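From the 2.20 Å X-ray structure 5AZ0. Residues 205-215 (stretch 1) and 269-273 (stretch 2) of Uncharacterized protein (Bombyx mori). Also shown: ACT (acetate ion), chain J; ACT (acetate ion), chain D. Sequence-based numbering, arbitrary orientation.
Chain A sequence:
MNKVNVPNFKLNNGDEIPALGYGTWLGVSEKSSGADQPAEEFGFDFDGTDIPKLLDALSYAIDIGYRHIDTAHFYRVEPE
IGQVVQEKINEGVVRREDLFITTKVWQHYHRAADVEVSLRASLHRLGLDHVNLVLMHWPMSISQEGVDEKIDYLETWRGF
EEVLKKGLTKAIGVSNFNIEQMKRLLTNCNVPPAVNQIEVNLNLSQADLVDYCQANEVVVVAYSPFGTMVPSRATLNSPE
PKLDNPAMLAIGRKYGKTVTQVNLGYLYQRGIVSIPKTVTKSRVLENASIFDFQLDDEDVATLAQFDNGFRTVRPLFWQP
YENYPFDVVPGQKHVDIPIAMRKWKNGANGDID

Stretch 1, residues 205-215: SQADLVDYCQA
Stretch 2 (269-273) QRGIV

Two polar clasps, one just before the helix begins and one near the end of the stretch, at Gln214, fix this contact, and Arg270 serves both. Ahead of the helix its guanidinium forks onto a single backbone carbonyl: NH1 donates to Ser205 O at 2.8 Å and NH2 to the same Ser205 O at 3.1 Å. Ser205 O lies near the guanidinium plane, at its edge, where the N-H bonds point. Arg270 reaches it with chi1 m, chi2 t, chi3 p and chi4 near -160°. At Gln214 the roles reverse: Gln214 NE2 donates to Arg270 O at 3.0 Å, almost linearly, from a side chain with chi1 m, chi2 t and chi3 near -23°.

Two waters extend these clasps. One donates to Asp211 OD1 (2.7 Å) and accepts from Arg270 NH2 (2.8 Å); the other accepts from Gln214 NE2 (3.0 Å) and donates to Gly271 O (2.7 Å).

The first stretch is helical from Ala207 to Ala215, with Gln206 as N-cap at phi/psi 46/46 and i+4 bonds starting with Val210 N to Gln206 O at 2.7 Å. In this first turn Asp208 N donates to O of the chain J acetate at 2.8 Å. The second stretch leaves a helix through a Schellman motif: Arg270 lies at -72/0, Gly271 at 74/26, and Ile272 extends at -108/133. Positive phi favours glycine, and an ideal CB on Gly271 would sit tightly, 3.3 Å from Gln214 NE2.

The register sets Val210 CA 8.4 Å from Ile272 CA and Gln214 CA 8.6 Å from Gly271 CA, so positions one turn apart, both directed toward the second stretch, supply contacts. Val210 (chi1 t) brings CG1 to 4.0 Å from CD1 of Ile272 (m, t), a small apolar contact, while its CB lies 3.7 Å from Arg270 NH2. The buried area totals just 242 Å², with Arg270 the most covered residue.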

# COMPACT_ATOMS: atom_id res chain seq x y z
N SER A 205 -1.61 -15.20 1.73
CA SER A 205 -2.57 -14.72 2.72
C SER A 205 -1.97 -13.98 3.90
O SER A 205 -2.70 -13.27 4.56
CB SER A 205 -3.37 -15.90 3.31
OG SER A 205 -2.54 -16.63 4.23
N GLN A 206 -0.71 -14.27 4.25
CA GLN A 206 -0.02 -13.77 5.47
C GLN A 206 -0.86 -13.86 6.73
O GLN A 206 -0.97 -12.93 7.54
CB GLN A 206 0.54 -12.34 5.24
CG GLN A 206 1.37 -12.33 3.98
CD GLN A 206 2.64 -11.58 4.11
OE1 GLN A 206 3.50 -11.94 4.90
NE2 GLN A 206 2.79 -10.54 3.30
N ALA A 207 -1.49 -15.03 6.88
CA ALA A 207 -2.43 -15.20 7.96
C ALA A 207 -1.86 -14.89 9.32
O ALA A 207 -2.48 -14.16 10.10
CB ALA A 207 -3.09 -16.62 7.94
N ASP A 208 -0.69 -15.39 9.64
CA ASP A 208 -0.13 -15.14 10.99
C ASP A 208 0.20 -13.65 11.15
O ASP A 208 -0.05 -13.08 12.20
CB ASP A 208 1.17 -15.96 11.26
CG ASP A 208 0.89 -17.47 11.47
OD1 ASP A 208 -0.26 -17.86 11.56
OD2 ASP A 208 1.85 -18.26 11.46
N LEU A 209 0.84 -13.07 10.13
CA LEU A 209 1.18 -11.62 10.19
C LEU A 209 -0.10 -10.73 10.31
O LEU A 209 -0.22 -9.92 11.21
CB LEU A 209 2.08 -11.24 9.03
CG LEU A 209 2.56 -9.75 8.90
CD1 LEU A 209 3.17 -9.26 10.18
CD2 LEU A 209 3.47 -9.61 7.65
N VAL A 210 -1.13 -11.07 9.55
CA VAL A 210 -2.39 -10.32 9.62
C VAL A 210 -3.02 -10.45 10.99
O VAL A 210 -3.44 -9.47 11.58
CB VAL A 210 -3.33 -10.76 8.50
CG1 VAL A 210 -4.76 -10.22 8.67
CG2 VAL A 210 -2.77 -10.35 7.15
N ASP A 211 -3.07 -11.67 11.52
CA ASP A 211 -3.68 -11.92 12.80
C ASP A 211 -2.92 -11.20 13.88
O ASP A 211 -3.50 -10.62 14.75
CB ASP A 211 -3.71 -13.46 13.12
CG ASP A 211 -4.72 -14.24 12.27
OD1 ASP A 211 -5.60 -13.65 11.59
OD2 ASP A 211 -4.61 -15.46 12.23
N TYR A 212 -1.60 -11.26 13.81
CA TYR A 212 -0.80 -10.55 14.81
C TYR A 212 -1.08 -9.02 14.78
O TYR A 212 -1.26 -8.34 15.83
CB TYR A 212 0.72 -10.81 14.58
CG TYR A 212 1.55 -10.13 15.65
CD1 TYR A 212 1.62 -10.65 16.96
CD2 TYR A 212 2.19 -8.95 15.41
CE1 TYR A 212 2.35 -10.01 17.95
CE2 TYR A 212 2.88 -8.28 16.40
CZ TYR A 212 2.96 -8.80 17.66
OH TYR A 212 3.67 -8.09 18.60
N CYS A 213 -1.10 -8.47 13.58
CA CYS A 213 -1.40 -6.99 13.44
C CYS A 213 -2.75 -6.63 14.00
O CYS A 213 -2.87 -5.72 14.83
CB CYS A 213 -1.23 -6.53 11.97
SG CYS A 213 0.55 -6.51 11.41
N GLN A 214 -3.76 -7.37 13.57
CA GLN A 214 -5.14 -7.13 13.99
C GLN A 214 -5.29 -7.36 15.47
O GLN A 214 -5.99 -6.54 16.11
CB GLN A 214 -6.13 -7.96 13.19
CG GLN A 214 -6.09 -7.52 11.71
CD GLN A 214 -7.07 -8.28 10.86
OE1 GLN A 214 -7.45 -9.37 11.23
NE2 GLN A 214 -7.51 -7.72 9.73
N ALA A 215 -4.58 -8.37 16.05
CA ALA A 215 -4.67 -8.52 17.54
C ALA A 215 -4.07 -7.34 18.26
O ALA A 215 -4.40 -7.13 19.40
CB ALA A 215 -3.98 -9.80 18.06
N GLN A 269 -13.42 -8.51 3.48
CA GLN A 269 -14.05 -9.34 4.47
C GLN A 269 -13.04 -9.92 5.52
O GLN A 269 -13.45 -10.19 6.60
CB GLN A 269 -14.78 -10.51 3.80
CG GLN A 269 -15.82 -11.15 4.74
CD GLN A 269 -16.82 -12.07 4.01
OE1 GLN A 269 -17.45 -11.68 3.03
NE2 GLN A 269 -16.95 -13.29 4.51
N ARG A 270 -11.76 -10.05 5.17
CA ARG A 270 -10.69 -10.25 6.17
C ARG A 270 -10.37 -9.01 7.02
O ARG A 270 -9.52 -9.09 7.92
CB ARG A 270 -9.42 -10.77 5.53
CG ARG A 270 -9.58 -12.01 4.68
CD ARG A 270 -8.22 -12.58 4.23
NE ARG A 270 -7.30 -12.79 5.37
CZ ARG A 270 -5.98 -12.89 5.24
NH1 ARG A 270 -5.40 -12.81 4.05
NH2 ARG A 270 -5.23 -13.01 6.32
N GLY A 271 -11.05 -7.88 6.78
CA GLY A 271 -10.72 -6.62 7.47
C GLY A 271 -9.43 -5.95 6.96
O GLY A 271 -8.79 -5.19 7.68
N ILE A 272 -9.07 -6.23 5.72
CA ILE A 272 -7.86 -5.73 5.11
C ILE A 272 -8.23 -4.64 4.08
O ILE A 272 -9.13 -4.85 3.28
CB ILE A 272 -7.12 -6.89 4.41
CG1 ILE A 272 -6.66 -7.87 5.49
CG2 ILE A 272 -5.93 -6.37 3.65
CD1 ILE A 272 -5.99 -9.15 4.99
N VAL A 273 -7.49 -3.50 4.14
CA VAL A 273 -7.61 -2.39 3.23
C VAL A 273 -6.87 -2.82 1.98
O VAL A 273 -5.81 -3.37 2.09
CB VAL A 273 -6.94 -1.10 3.82
CG1 VAL A 273 -6.91 0.01 2.78
CG2 VAL A 273 -7.59 -0.65 5.15
C ACT J . 0.75 -17.37 6.92
O ACT J . 0.66 -17.33 8.15
OXT ACT J . 1.55 -16.60 6.41
CH3 ACT J . -0.11 -18.24 6.02
C ACT D . 5.95 -9.25 4.97
O ACT D . 5.33 -9.20 3.80
OXT ACT D . 6.23 -8.26 5.71
CH3 ACT D . 6.41 -10.52 5.63
O HOH W 1 -5.96 -13.77 8.93
O HOH W 2 -6.68 -4.88 9.35